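Local coordinates for heme-binding protein HutZ (Vibrio cholerae, PDB 3TGV) that binds heme and probably degrades it, as a heme oxygenase of the HugZ/HutZ family, to the beta and delta isomers of biliverdin with release of iron, at residues R14-L19 against S31-F35; V62-E68 against K80-A86; R11-K15 against E107-E111; A53-E57 against F122-R126. The protein carries 1 engineered substitution. All coordinates share one frame. Residue numbers count along the deposited sequence, not the author numbering.

Interaction 1: residues R14-L19 against S31-F35; sequences RKTLQL and SYAPF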
loop_
_atom_site.group_PDB
_atom_site.type_symbol
_atom_site.label_atom_id
_atom_site.label_comp_id
_atom_site.label_asym_id
_atom_site.label_seq_id
_atom_site.Cartn_x
_atom_site.Cartn_y
_atom_site.Cartn_z
ATOM N N ARG A 14 7.432 6.323 -11.289
ATOM C CA ARG A 14 6.410 6.161 -10.264
ATOM C C ARG A 14 6.141 7.498 -9.585
ATOM O O ARG A 14 7.068 8.216 -9.227
ATOM C CB ARG A 14 6.829 5.100 -9.249
ATOM C CG ARG A 14 7.048 3.718 -9.855
ATOM C CD ARG A 14 5.753 2.929 -9.949
ATOM N NE ARG A 14 4.992 3.245 -11.149
ATOM C CZ ARG A 14 3.687 3.043 -11.288
ATOM N NH1 ARG A 14 2.967 2.542 -10.288
ATOM N NH2 ARG A 14 3.092 3.366 -12.428
ATOM N N LYS A 15 4.866 7.837 -9.421
ATOM C CA LYS A 15 4.494 9.132 -8.884
ATOM C C LYS A 15 3.927 9.039 -7.468
ATOM O O LYS A 15 3.734 10.057 -6.806
ATOM C CB LYS A 15 3.478 9.804 -9.814
ATOM C CG LYS A 15 3.970 9.895 -11.261
ATOM C CD LYS A 15 4.448 11.299 -11.602
ATOM C CE LYS A 15 5.485 11.288 -12.716
ATOM N NZ LYS A 15 5.000 10.597 -13.941
ATOM N N THR A 16 3.659 7.825 -7.006
ATOM C CA THR A 16 2.999 7.632 -5.718
ATOM C C THR A 16 3.743 6.659 -4.798
ATOM O O THR A 16 4.372 5.694 -5.251
ATOM C CB THR A 16 1.551 7.117 -5.907
ATOM O OG1 THR A 16 0.841 7.983 -6.808
ATOM C CG2 THR A 16 0.825 7.109 -4.587
ATOM N N LEU A 17 3.662 6.938 -3.503
ATOM C CA LEU A 17 4.115 6.026 -2.468
ATOM C C LEU A 17 2.915 5.382 -1.796
ATOM O O LEU A 17 1.891 6.046 -1.541
ATOM C CB LEU A 17 4.909 6.788 -1.400
ATOM C CG LEU A 17 6.130 7.595 -1.836
ATOM C CD1 LEU A 17 6.809 8.269 -0.628
ATOM C CD2 LEU A 17 7.099 6.684 -2.594
ATOM N N GLN A 18 3.034 4.097 -1.498
ATOM C CA GLN A 18 2.099 3.470 -0.578
ATOM C C GLN A 18 2.719 3.500 0.809
ATOM O O GLN A 18 3.915 3.200 0.978
ATOM C CB GLN A 18 1.771 2.032 -0.990
ATOM C CG GLN A 18 1.760 1.788 -2.494
ATOM C CD GLN A 18 0.815 2.686 -3.246
ATOM O OE1 GLN A 18 1.192 3.337 -4.226
ATOM N NE2 GLN A 18 -0.435 2.714 -2.808
ATOM N N LEU A 19 1.904 3.838 1.804
ATOM C CA LEU A 19 2.390 4.074 3.159
ATOM C C LEU A 19 1.681 3.216 4.200
ATOM O O LEU A 19 0.462 3.063 4.165
ATOM C CB LEU A 19 2.206 5.545 3.536
ATOM C CG LEU A 19 2.597 6.576 2.486
ATOM C CD1 LEU A 19 2.083 7.968 2.861
ATOM C CD2 LEU A 19 4.112 6.570 2.275
ATOM N N SER A 31 -2.322 3.645 3.210
ATOM C CA SER A 31 -2.806 4.781 2.442
ATOM C C SER A 31 -1.820 4.979 1.317
ATOM O O SER A 31 -0.870 4.200 1.185
ATOM C CB SER A 31 -2.820 6.035 3.318
ATOM O OG SER A 31 -1.511 6.299 3.801
ATOM N N TYR A 32 -2.032 6.011 0.506
ATOM C CA TYR A 32 -1.042 6.387 -0.507
ATOM C C TYR A 32 -0.878 7.912 -0.543
ATOM O O TYR A 32 -1.708 8.651 -0.014
ATOM C CB TYR A 32 -1.462 5.891 -1.890
ATOM C CG TYR A 32 -2.452 6.828 -2.533
ATOM C CD1 TYR A 32 -3.777 6.855 -2.122
ATOM C CD2 TYR A 32 -2.054 7.709 -3.528
ATOM C CE1 TYR A 32 -4.693 7.749 -2.693
ATOM C CE2 TYR A 32 -2.954 8.594 -4.106
ATOM C CZ TYR A 32 -4.267 8.604 -3.691
ATOM O OH TYR A 32 -5.147 9.482 -4.282
ATOM N N ALA A 33 0.190 8.374 -1.178
ATOM C CA ALA A 33 0.390 9.800 -1.398
ATOM C C ALA A 33 1.319 10.016 -2.585
ATOM O O ALA A 33 2.359 9.364 -2.687
ATOM C CB ALA A 33 0.982 10.442 -0.156
ATOM N N PRO A 34 0.941 10.923 -3.497
ATOM C CA PRO A 34 1.914 11.359 -4.506
ATOM C C PRO A 34 3.144 11.905 -3.770
ATOM O O PRO A 34 3.014 12.365 -2.631
ATOM C CB PRO A 34 1.169 12.479 -5.252
ATOM C CG PRO A 34 -0.284 12.122 -5.093
ATOM C CD PRO A 34 -0.408 11.471 -3.731
ATOM N N PHE A 35 4.320 11.830 -4.378
ATOM C CA PHE A 35 5.539 12.242 -3.690
ATOM C C PHE A 35 6.503 12.918 -4.648
ATOM O O PHE A 35 6.364 12.803 -5.860
ATOM C CB PHE A 35 6.251 11.021 -3.086
ATOM C CG PHE A 35 6.960 10.165 -4.111
ATOM C CD1 PHE A 35 6.240 9.320 -4.949
ATOM C CD2 PHE A 35 8.347 10.208 -4.243
ATOM C CE1 PHE A 35 6.889 8.523 -5.887
ATOM C CE2 PHE A 35 9.005 9.431 -5.189
ATOM C CZ PHE A 35 8.289 8.583 -6.003
HETATM O O HOH W 1 -1.208 5.025 6.114
#
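A proline sits inside the strand: Pro34, which has no amide hydrogen to give, faces Thr16 as a non-hydrogen-bonded pair, where the ladder asks none of it. The antiparallel register stays intact on each side. Leu17 N and O bond Ala33 O and N, both at 2.9 Å, Leu19 N reaches Ser31 O at 2.9 Å, and beyond the proline Phe35 N reaches Lys15 O at 3.1 Å. Phe35 turns toward 14-19, and Leu17 CD2 lies 3.7 Å from its ring centroid, over the face, a CH-pi contact suited to a branched aliphatic chain. On the side of the sheet that carries Leu17, Leu19 CD1 meets the small Ala33 CB at 4.1 Å. A water joins Leu19 O to Ser31 OG, which also bonds His52. On the opposite side Tyr32 OH bonds Arg79 N of the second subunit. This beta hairpin lies inside the sheet: strand 61-67 flanks 16-22, strand 41-47 flanks 28-38, and Phe109 of helix 96-109 covers Pro34.

Interaction 2: residues V62-E68 against K80-A86; sequences VSIMMIE and KRLTFDA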
loop_
_atom_site.group_PDB
_atom_site.type_symbol
_atom_site.label_atom_id
_atom_site.label_comp_id
_atom_site.label_asym_id
_atom_site.label_seq_id
_atom_site.Cartn_x
_atom_site.Cartn_y
_atom_site.Cartn_z
ATOM N N VAL A 62 7.153 5.176 9.484
ATOM C CA VAL A 62 6.397 4.802 8.302
ATOM C C VAL A 62 7.109 3.669 7.592
ATOM O O VAL A 62 8.329 3.635 7.556
ATOM C CB VAL A 62 6.397 5.919 7.264
ATOM C CG1 VAL A 62 5.080 5.937 6.522
ATOM C CG2 VAL A 62 6.705 7.237 7.913
ATOM N N SER A 63 6.341 2.767 7.003
ATOM C CA SER A 63 6.884 1.825 6.043
ATOM C C SER A 63 6.419 2.294 4.660
ATOM O O SER A 63 5.232 2.560 4.452
ATOM C CB SER A 63 6.437 0.395 6.373
ATOM O OG SER A 63 6.928 -0.555 5.437
ATOM N N ILE A 64 7.364 2.438 3.731
ATOM C CA ILE A 64 7.083 3.014 2.412
ATOM C C ILE A 64 7.268 2.002 1.278
ATOM O O ILE A 64 8.212 1.205 1.286
ATOM C CB ILE A 64 8.011 4.205 2.138
ATOM C CG1 ILE A 64 7.721 5.339 3.124
ATOM C CG2 ILE A 64 7.868 4.683 0.690
ATOM C CD1 ILE A 64 8.811 6.377 3.189
ATOM N N MET A 65 6.367 2.025 0.306
ATOM C CA MET A 65 6.494 1.153 -0.859
ATOM C C MET A 65 6.163 1.881 -2.154
ATOM O O MET A 65 5.155 2.594 -2.254
ATOM C CB MET A 65 5.615 -0.093 -0.713
ATOM C CG MET A 65 5.632 -1.000 -1.928
ATOM S SD MET A 65 4.774 -2.572 -1.674
ATOM C CE MET A 65 3.117 -1.975 -1.367
ATOM N N MET A 66 7.031 1.701 -3.136
ATOM C CA MET A 66 6.823 2.206 -4.481
ATOM C C MET A 66 6.656 0.955 -5.352
ATOM O O MET A 66 7.531 0.084 -5.369
ATOM C CB MET A 66 8.054 3.023 -4.879
ATOM C CG MET A 66 7.971 3.825 -6.158
ATOM S SD MET A 66 9.574 4.615 -6.512
ATOM C CE MET A 66 9.883 5.455 -4.974
ATOM N N ILE A 67 5.527 0.837 -6.044
ATOM C CA ILE A 67 5.170 -0.422 -6.702
ATOM C C ILE A 67 4.552 -0.260 -8.098
ATOM O O ILE A 67 3.807 0.699 -8.356
ATOM C CB ILE A 67 4.211 -1.254 -5.800
ATOM C CG1 ILE A 67 3.955 -2.626 -6.418
ATOM C CG2 ILE A 67 2.893 -0.480 -5.530
ATOM C CD1 ILE A 67 3.417 -3.632 -5.429
ATOM N N GLU A 68 4.860 -1.185 -9.007
ATOM C CA GLU A 68 4.295 -1.101 -10.349
ATOM C C GLU A 68 2.812 -1.447 -10.284
ATOM O O GLU A 68 2.368 -2.092 -9.341
ATOM C CB GLU A 68 5.010 -2.030 -11.338
ATOM C CG GLU A 68 4.628 -3.486 -11.212
ATOM C CD GLU A 68 5.408 -4.383 -12.177
ATOM O OE1 GLU A 68 5.789 -3.925 -13.274
ATOM O OE2 GLU A 68 5.629 -5.547 -11.828
ATOM N N LYS A 80 6.941 -5.691 -9.346
ATOM C CA LYS A 80 8.188 -4.949 -9.237
ATOM C C LYS A 80 8.014 -3.840 -8.206
ATOM O O LYS A 80 7.060 -3.055 -8.285
ATOM C CB LYS A 80 8.528 -4.366 -10.613
ATOM C CG LYS A 80 9.832 -3.622 -10.744
ATOM C CD LYS A 80 10.120 -3.380 -12.232
ATOM C CE LYS A 80 11.049 -2.207 -12.467
ATOM N NZ LYS A 80 11.215 -1.869 -13.919
ATOM N N ARG A 81 8.917 -3.772 -7.232
ATOM C CA ARG A 81 8.735 -2.829 -6.134
ATOM C C ARG A 81 10.011 -2.483 -5.378
ATOM O O ARG A 81 10.988 -3.242 -5.404
ATOM C CB ARG A 81 7.702 -3.382 -5.151
ATOM C CG ARG A 81 8.137 -4.665 -4.437
ATOM C CD ARG A 81 6.937 -5.353 -3.790
ATOM N NE ARG A 81 7.319 -6.532 -3.017
ATOM C CZ ARG A 81 7.386 -7.767 -3.511
ATOM N NH1 ARG A 81 7.091 -7.999 -4.780
ATOM N NH2 ARG A 81 7.747 -8.776 -2.728
ATOM N N LEU A 82 9.974 -1.327 -4.714
ATOM C CA LEU A 82 11.019 -0.861 -3.807
ATOM C C LEU A 82 10.356 -0.614 -2.467
ATOM O O LEU A 82 9.324 0.051 -2.411
ATOM C CB LEU A 82 11.580 0.479 -4.274
ATOM C CG LEU A 82 12.305 0.576 -5.617
ATOM C CD1 LEU A 82 12.762 1.994 -5.847
ATOM C CD2 LEU A 82 13.492 -0.400 -5.681
ATOM N N THR A 83 10.933 -1.118 -1.385
ATOM C CA THR A 83 10.331 -0.916 -0.064
ATOM C C THR A 83 11.401 -0.513 0.947
ATOM O O THR A 83 12.545 -1.001 0.898
ATOM C CB THR A 83 9.604 -2.189 0.422
ATOM O OG1 THR A 83 8.726 -2.665 -0.605
ATOM C CG2 THR A 83 8.771 -1.893 1.664
ATOM N N PHE A 84 11.033 0.380 1.857
ATOM C CA PHE A 84 11.938 0.823 2.910
ATOM C C PHE A 84 11.152 1.468 4.039
ATOM O O PHE A 84 10.039 1.951 3.825
ATOM C CB PHE A 84 12.992 1.796 2.369
ATOM C CG PHE A 84 12.425 3.037 1.723
ATOM C CD1 PHE A 84 11.977 3.010 0.415
ATOM C CD2 PHE A 84 12.382 4.243 2.415
ATOM C CE1 PHE A 84 11.461 4.153 -0.189
ATOM C CE2 PHE A 84 11.867 5.399 1.812
ATOM C CZ PHE A 84 11.415 5.346 0.509
ATOM N N ASP A 85 11.721 1.452 5.239
ATOM C CA ASP A 85 11.122 2.124 6.383
ATOM C C ASP A 85 11.778 3.479 6.522
ATOM O O ASP A 85 12.888 3.676 6.027
ATOM C CB ASP A 85 11.306 1.311 7.663
ATOM C CG ASP A 85 10.558 -0.015 7.628
ATOM O OD1 ASP A 85 9.705 -0.211 6.730
ATOM O OD2 ASP A 85 10.826 -0.869 8.500
ATOM N N ALA A 86 11.089 4.414 7.183
ATOM C CA ALA A 86 11.551 5.793 7.284
ATOM C C ALA A 86 11.114 6.469 8.582
ATOM O O ALA A 86 10.287 5.951 9.315
ATOM C CB ALA A 86 11.060 6.603 6.082
#
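Strands 62-67 and 81-86 run antiparallel at 158°, their axes approaching to 4.6 Å. Val62-Ala86, Ile64-Phe84 and Met66-Leu82 are hydrogen-bonded pairs, with Ile64 N to Phe84 O at 2.7 Å and Leu82 N to Met66 O at 2.9 Å. The ladder runs on to Glu68 N, 3.0 Å from Lys80 O, while Glu68 points toward 80-86 and its OE2 accepts Lys80 N at 2.8 Å. These are consecutive strands of the curled sheet in the FMN-binding split-barrel fold, joined by a long loop. One face is apolar: Ile64 CB lies over the Phe84 ring, 4.0 Å from its centroid, and Ile64 CD1 touches Ala86 CB at 3.7 Å, a small residue beside a bulky one. Met66 SD lies 4.2 Å from Leu82 CD1, and Phe10 of helix 3-13 covers both side chains. The opposite face is more polar and meets the second subunit. There Ser63 OG donates to Asp85 OD1 at 3.1 Å and also bonds Val30 N of that subunit.

Interaction 3: residues R11-K15 against E107-E111; sequences RQERK and ERFGE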
loop_
_atom_site.group_PDB
_atom_site.type_symbol
_atom_site.label_atom_id
_atom_site.label_comp_id
_atom_site.label_asym_id
_atom_site.label_seq_id
_atom_site.Cartn_x
_atom_site.Cartn_y
_atom_site.Cartn_z
ATOM N N ARG A 11 12.084 4.922 -10.220
ATOM C CA ARG A 11 11.874 5.989 -9.243
ATOM C C ARG A 11 11.358 7.238 -9.933
ATOM O O ARG A 11 10.581 7.989 -9.357
ATOM C CB ARG A 11 13.163 6.347 -8.507
ATOM C CG ARG A 11 13.662 5.314 -7.507
ATOM C CD ARG A 11 15.108 5.641 -7.096
ATOM N NE ARG A 11 15.138 6.466 -5.901
ATOM C CZ ARG A 11 16.148 7.244 -5.532
ATOM N NH1 ARG A 11 17.236 7.345 -6.275
ATOM N NH2 ARG A 11 16.043 7.960 -4.418
ATOM N N GLN A 12 11.803 7.462 -11.166
ATOM C CA GLN A 12 11.388 8.639 -11.931
ATOM C C GLN A 12 9.970 8.513 -12.484
ATOM O O GLN A 12 9.237 9.500 -12.572
ATOM C CB GLN A 12 12.381 8.911 -13.070
ATOM C CG GLN A 12 13.642 9.618 -12.612
ATOM C CD GLN A 12 14.687 9.751 -13.711
ATOM O OE1 GLN A 12 14.567 9.151 -14.782
ATOM N NE2 GLN A 12 15.721 10.544 -13.446
ATOM N N GLU A 13 9.583 7.300 -12.862
ATOM C CA GLU A 13 8.269 7.081 -13.453
ATOM C C GLU A 13 7.170 7.017 -12.394
ATOM O O GLU A 13 6.091 7.578 -12.578
ATOM C CB GLU A 13 8.266 5.798 -14.296
ATOM C CG GLU A 13 6.948 5.524 -15.034
ATOM C CD GLU A 13 5.904 4.819 -14.170
ATOM O OE1 GLU A 13 6.293 3.914 -13.389
ATOM O OE2 GLU A 13 4.698 5.169 -14.280
ATOM N N ARG A 14 7.432 6.323 -11.289
ATOM C CA ARG A 14 6.410 6.161 -10.264
ATOM C C ARG A 14 6.141 7.498 -9.585
ATOM O O ARG A 14 7.068 8.216 -9.227
ATOM C CB ARG A 14 6.829 5.100 -9.249
ATOM C CG ARG A 14 7.048 3.718 -9.855
ATOM C CD ARG A 14 5.753 2.929 -9.949
ATOM N NE ARG A 14 4.992 3.245 -11.149
ATOM C CZ ARG A 14 3.687 3.043 -11.288
ATOM N NH1 ARG A 14 2.967 2.542 -10.288
ATOM N NH2 ARG A 14 3.092 3.366 -12.428
ATOM N N LYS A 15 4.866 7.837 -9.421
ATOM C CA LYS A 15 4.494 9.132 -8.884
ATOM C C LYS A 15 3.927 9.039 -7.468
ATOM O O LYS A 15 3.734 10.057 -6.806
ATOM C CB LYS A 15 3.478 9.804 -9.814
ATOM C CG LYS A 15 3.970 9.895 -11.261
ATOM C CD LYS A 15 4.448 11.299 -11.602
ATOM C CE LYS A 15 5.485 11.288 -12.716
ATOM N NZ LYS A 15 5.000 10.597 -13.941
ATOM N N GLU A 107 6.091 21.293 -10.091
ATOM C CA GLU A 107 6.697 20.871 -11.350
ATOM C C GLU A 107 6.293 19.445 -11.745
ATOM O O GLU A 107 6.055 19.165 -12.922
ATOM C CB GLU A 107 8.222 20.996 -11.292
ATOM C CG GLU A 107 8.946 20.220 -12.386
ATOM C CD GLU A 107 9.721 21.118 -13.339
ATOM O OE1 GLU A 107 10.862 20.749 -13.711
ATOM O OE2 GLU A 107 9.187 22.187 -13.716
ATOM N N ARG A 108 6.207 18.546 -10.769
ATOM C CA ARG A 108 5.870 17.156 -11.068
ATOM C C ARG A 108 4.374 16.938 -11.251
ATOM O O ARG A 108 3.966 16.117 -12.069
ATOM C CB ARG A 108 6.386 16.212 -9.982
ATOM C CG ARG A 108 6.594 14.783 -10.477
ATOM C CD ARG A 108 7.088 13.846 -9.382
ATOM N NE ARG A 108 7.586 12.601 -9.965
ATOM C CZ ARG A 108 7.751 11.458 -9.302
ATOM N NH1 ARG A 108 7.441 11.382 -8.011
ATOM N NH2 ARG A 108 8.222 10.384 -9.938
ATOM N N PHE A 109 3.558 17.653 -10.480
ATOM C CA PHE A 109 2.121 17.384 -10.452
ATOM C C PHE A 109 1.244 18.519 -10.975
ATOM O O PHE A 109 0.047 18.331 -11.185
ATOM C CB PHE A 109 1.675 16.991 -9.042
ATOM C CG PHE A 109 2.388 15.791 -8.507
ATOM C CD1 PHE A 109 2.152 14.536 -9.040
ATOM C CD2 PHE A 109 3.307 15.916 -7.488
ATOM C CE1 PHE A 109 2.814 13.422 -8.552
ATOM C CE2 PHE A 109 3.966 14.812 -7.000
ATOM C CZ PHE A 109 3.720 13.564 -7.532
ATOM N N GLY A 110 1.833 19.692 -11.177
ATOM C CA GLY A 110 1.121 20.783 -11.825
ATOM C C GLY A 110 0.240 21.649 -10.945
ATOM O O GLY A 110 0.408 21.710 -9.726
ATOM N N GLU A 111 -0.711 22.328 -11.585
ATOM C CA GLU A 111 -1.536 23.344 -10.928
ATOM C C GLU A 111 -2.160 22.900 -9.614
ATOM O O GLU A 111 -2.272 23.689 -8.673
ATOM C CB GLU A 111 -2.655 23.805 -11.859
ATOM C CG GLU A 111 -2.191 24.512 -13.113
ATOM C CD GLU A 111 -3.356 25.050 -13.920
ATOM O OE1 GLU A 111 -4.490 25.036 -13.394
ATOM O OE2 GLU A 111 -3.142 25.480 -15.075
#
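Arg108 spans the gap between two helix ends with chi1, chi2 and chi3 all t, an extended chain that carries NH2 across to the end of helix 3-13; even the nearest CA pair, Lys15 and Arg108, is 8.4 Å apart. Its NH2 donates to Gln12 O at 3.0 Å and, weakly because the angle is bent, to Arg14 O at 2.6 Å. Gln12 O lies in the last turn of helix 3-13, and Arg14 O in the residue just beyond it, where the chain leaves helical geometry. Lys15 bends at chi1 -54° and chi2 -103° to lay its aliphatic part along the guanidinium: CD lies over the face and CE is 3.7 Å from Arg108 NE. Lys15 NZ makes a weak bond to Glu13 O at 3.5 Å. Arg14, with m, m and p torsions, forms a salt bridge with its neighbour, Glu13 OE1 to Arg14 NE at 2.7 Å, while its NH1 donates to Ile67 O and pairs with Asp69. Phe109 in rotamer m brings CE1 within 3.9 Å of Lys15 CB, the ring edge facing Lys15 O. Gly110 then ends helix 96-109 with positive phi, at backbone angles a side chain would obstruct. The Arg108 cation is met by main-chain carbonyls (Gln12 O, weakly Arg14 O, and Phe35 O) and by the Phe35 ring in a cation-pi contact, so two helix ends are joined through neutral acceptors.

Interaction 4: residues A53-E57 against F122-R126; sequences ARNLE and FMLFR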
loop_
_atom_site.group_PDB
_atom_site.type_symbol
_atom_site.label_atom_id
_atom_site.label_comp_id
_atom_site.label_asym_id
_atom_site.label_seq_id
_atom_site.Cartn_x
_atom_site.Cartn_y
_atom_site.Cartn_z
ATOM N N ALA A 53 -1.900 11.287 8.109
ATOM C CA ALA A 53 -1.302 12.545 8.543
ATOM C C ALA A 53 -1.331 12.690 10.064
ATOM O O ALA A 53 -0.366 13.145 10.672
ATOM C CB ALA A 53 -2.001 13.719 7.878
ATOM N N ARG A 54 -2.439 12.309 10.683
ATOM C CA ARG A 54 -2.520 12.336 12.135
ATOM C C ARG A 54 -1.611 11.283 12.765
ATOM O O ARG A 54 -1.042 11.491 13.838
ATOM C CB ARG A 54 -3.962 12.146 12.593
ATOM C CG ARG A 54 -4.829 13.393 12.431
ATOM C CD ARG A 54 -6.273 13.100 12.804
ATOM N NE ARG A 54 -7.036 12.520 11.702
ATOM C CZ ARG A 54 -7.684 11.360 11.763
ATOM N NH1 ARG A 54 -7.667 10.646 12.881
ATOM N NH2 ARG A 54 -8.363 10.918 10.713
ATOM N N ASN A 55 -1.467 10.147 12.095
ATOM C CA ASN A 55 -0.517 9.127 12.545
ATOM C C ASN A 55 0.928 9.602 12.487
ATOM O O ASN A 55 1.656 9.479 13.463
ATOM C CB ASN A 55 -0.674 7.832 11.752
ATOM C CG ASN A 55 -1.919 7.079 12.126
ATOM O OD1 ASN A 55 -2.656 7.495 13.001
ATOM N ND2 ASN A 55 -2.169 5.968 11.455
ATOM N N LEU A 56 1.351 10.154 11.354
ATOM C CA LEU A 56 2.747 10.582 11.241
ATOM C C LEU A 56 3.068 11.698 12.235
ATOM O O LEU A 56 4.225 11.878 12.621
ATOM C CB LEU A 56 3.081 11.023 9.819
ATOM C CG LEU A 56 3.138 9.915 8.769
ATOM C CD1 LEU A 56 3.233 10.532 7.386
ATOM C CD2 LEU A 56 4.294 8.956 9.025
ATOM N N GLU A 57 2.034 12.440 12.640
ATOM C CA GLU A 57 2.168 13.500 13.635
ATOM C C GLU A 57 2.521 12.975 15.015
ATOM O O GLU A 57 3.350 13.547 15.708
ATOM C CB GLU A 57 0.860 14.268 13.772
ATOM C CG GLU A 57 0.857 15.599 13.083
ATOM C CD GLU A 57 -0.233 16.498 13.609
ATOM O OE1 GLU A 57 -1.317 15.975 13.962
ATOM O OE2 GLU A 57 -0.006 17.725 13.681
ATOM N N PHE A 122 -3.520 20.676 4.923
ATOM C CA PHE A 122 -2.486 19.987 4.158
ATOM C C PHE A 122 -1.103 20.244 4.706
ATOM O O PHE A 122 -0.616 21.370 4.693
ATOM C CB PHE A 122 -2.569 20.287 2.667
ATOM C CG PHE A 122 -3.493 19.365 1.936
ATOM C CD1 PHE A 122 -4.842 19.650 1.851
ATOM C CD2 PHE A 122 -3.016 18.194 1.363
ATOM C CE1 PHE A 122 -5.704 18.797 1.191
ATOM C CE2 PHE A 122 -3.870 17.334 0.700
ATOM C CZ PHE A 122 -5.216 17.636 0.612
ATOM N N MET A 123 -0.493 19.174 5.200
ATOM C CA MET A 123 0.794 19.233 5.864
ATOM C C MET A 123 1.850 18.594 4.973
ATOM O O MET A 123 1.559 17.650 4.238
ATOM C CB MET A 123 0.721 18.468 7.183
ATOM C CG MET A 123 -0.463 18.836 8.044
ATOM S SD MET A 123 -0.622 17.734 9.459
ATOM C CE MET A 123 -0.722 18.941 10.785
ATOM N N LEU A 124 3.074 19.101 5.046
ATOM C CA LEU A 124 4.174 18.538 4.271
ATOM C C LEU A 124 5.093 17.728 5.173
ATOM O O LEU A 124 5.677 18.262 6.115
ATOM C CB LEU A 124 4.954 19.658 3.585
ATOM C CG LEU A 124 6.215 19.293 2.800
ATOM C CD1 LEU A 124 5.887 18.387 1.618
ATOM C CD2 LEU A 124 6.898 20.562 2.330
ATOM N N PHE A 125 5.216 16.435 4.896
ATOM C CA PHE A 125 6.084 15.579 5.699
ATOM C C PHE A 125 7.335 15.179 4.933
ATOM O O PHE A 125 7.251 14.752 3.787
ATOM C CB PHE A 125 5.350 14.313 6.164
ATOM C CG PHE A 125 4.308 14.559 7.225
ATOM C CD1 PHE A 125 4.619 14.411 8.569
ATOM C CD2 PHE A 125 3.025 14.927 6.878
ATOM C CE1 PHE A 125 3.668 14.632 9.547
ATOM C CE2 PHE A 125 2.072 15.152 7.849
ATOM C CZ PHE A 125 2.395 15.006 9.186
ATOM N N ARG A 126 8.488 15.332 5.574
ATOM C CA ARG A 126 9.732 14.758 5.062
ATOM C C ARG A 126 9.919 13.341 5.586
ATOM O O ARG A 126 9.793 13.095 6.783
ATOM C CB ARG A 126 10.939 15.605 5.463
ATOM C CG ARG A 126 12.217 14.794 5.490
ATOM C CD ARG A 126 13.458 15.602 5.168
ATOM N NE ARG A 126 13.896 16.429 6.282
ATOM C CZ ARG A 126 15.168 16.738 6.517
ATOM N NH1 ARG A 126 16.128 16.274 5.721
ATOM N NH2 ARG A 126 15.484 17.508 7.553
#
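Phe125 lays its ring beneath Leu56: CB of Leu56 stands 4.1 Å from the ring centroid, over the face, in a CH-pi contact, and comes within 3.7 Å of Phe125 CE1. One helical turn earlier Ala53 meets the same ring, CB to CE2 at 4.3 Å, its small side chain allowing the aromatic to come close to the helix; Phe125 CZ is 3.6 Å from Ala53 O. At the exposed edge of the contact Met123 CE touches Glu57 OE2 at 3.2 Å. A flexible thioether suits this edge, where Glu57 is exposed and its other oxygen, OE1, bonds His48 weakly. With a flat ring on the strand and a leucine and an alanine on the helix, the contact is mainly apolar. Helix 53-57 crosses strand 122-126 at 50°, axes 10.3 Å apart. Ile46 and Ala88, on the neighbouring strands 41-47 and 81-91, extend the apolar layer. Such a helix packed against the curled antiparallel sheet is consistent with the split barrel of the pyridoxamine 5'-phosphate oxidase-like family.

Overall arrangement
Interactions 1, 2 and 4 are built on one curled antiparallel sheet. Interactions 1 and 2 come in series along the chain, their centres about 9 Å apart, and join where strands 16-22 and 61-67 pair, Gln18 N to Met65 O at 2.7 Å. Interaction 3 shares Arg14 and Lys15 with interaction 1 and ties helix 96-109 to that hairpin. Interaction 4, where helix 51-58 covers the sheet, is centred about 18 Å from interaction 2 yet touches it, Val62 CG2 to Leu56 CD2 at 3.2 Å. Interaction 2 is nested in the loops closed by interactions 3 and 4, which cross along the chain. Of these contacts, the first three border the dimer interface.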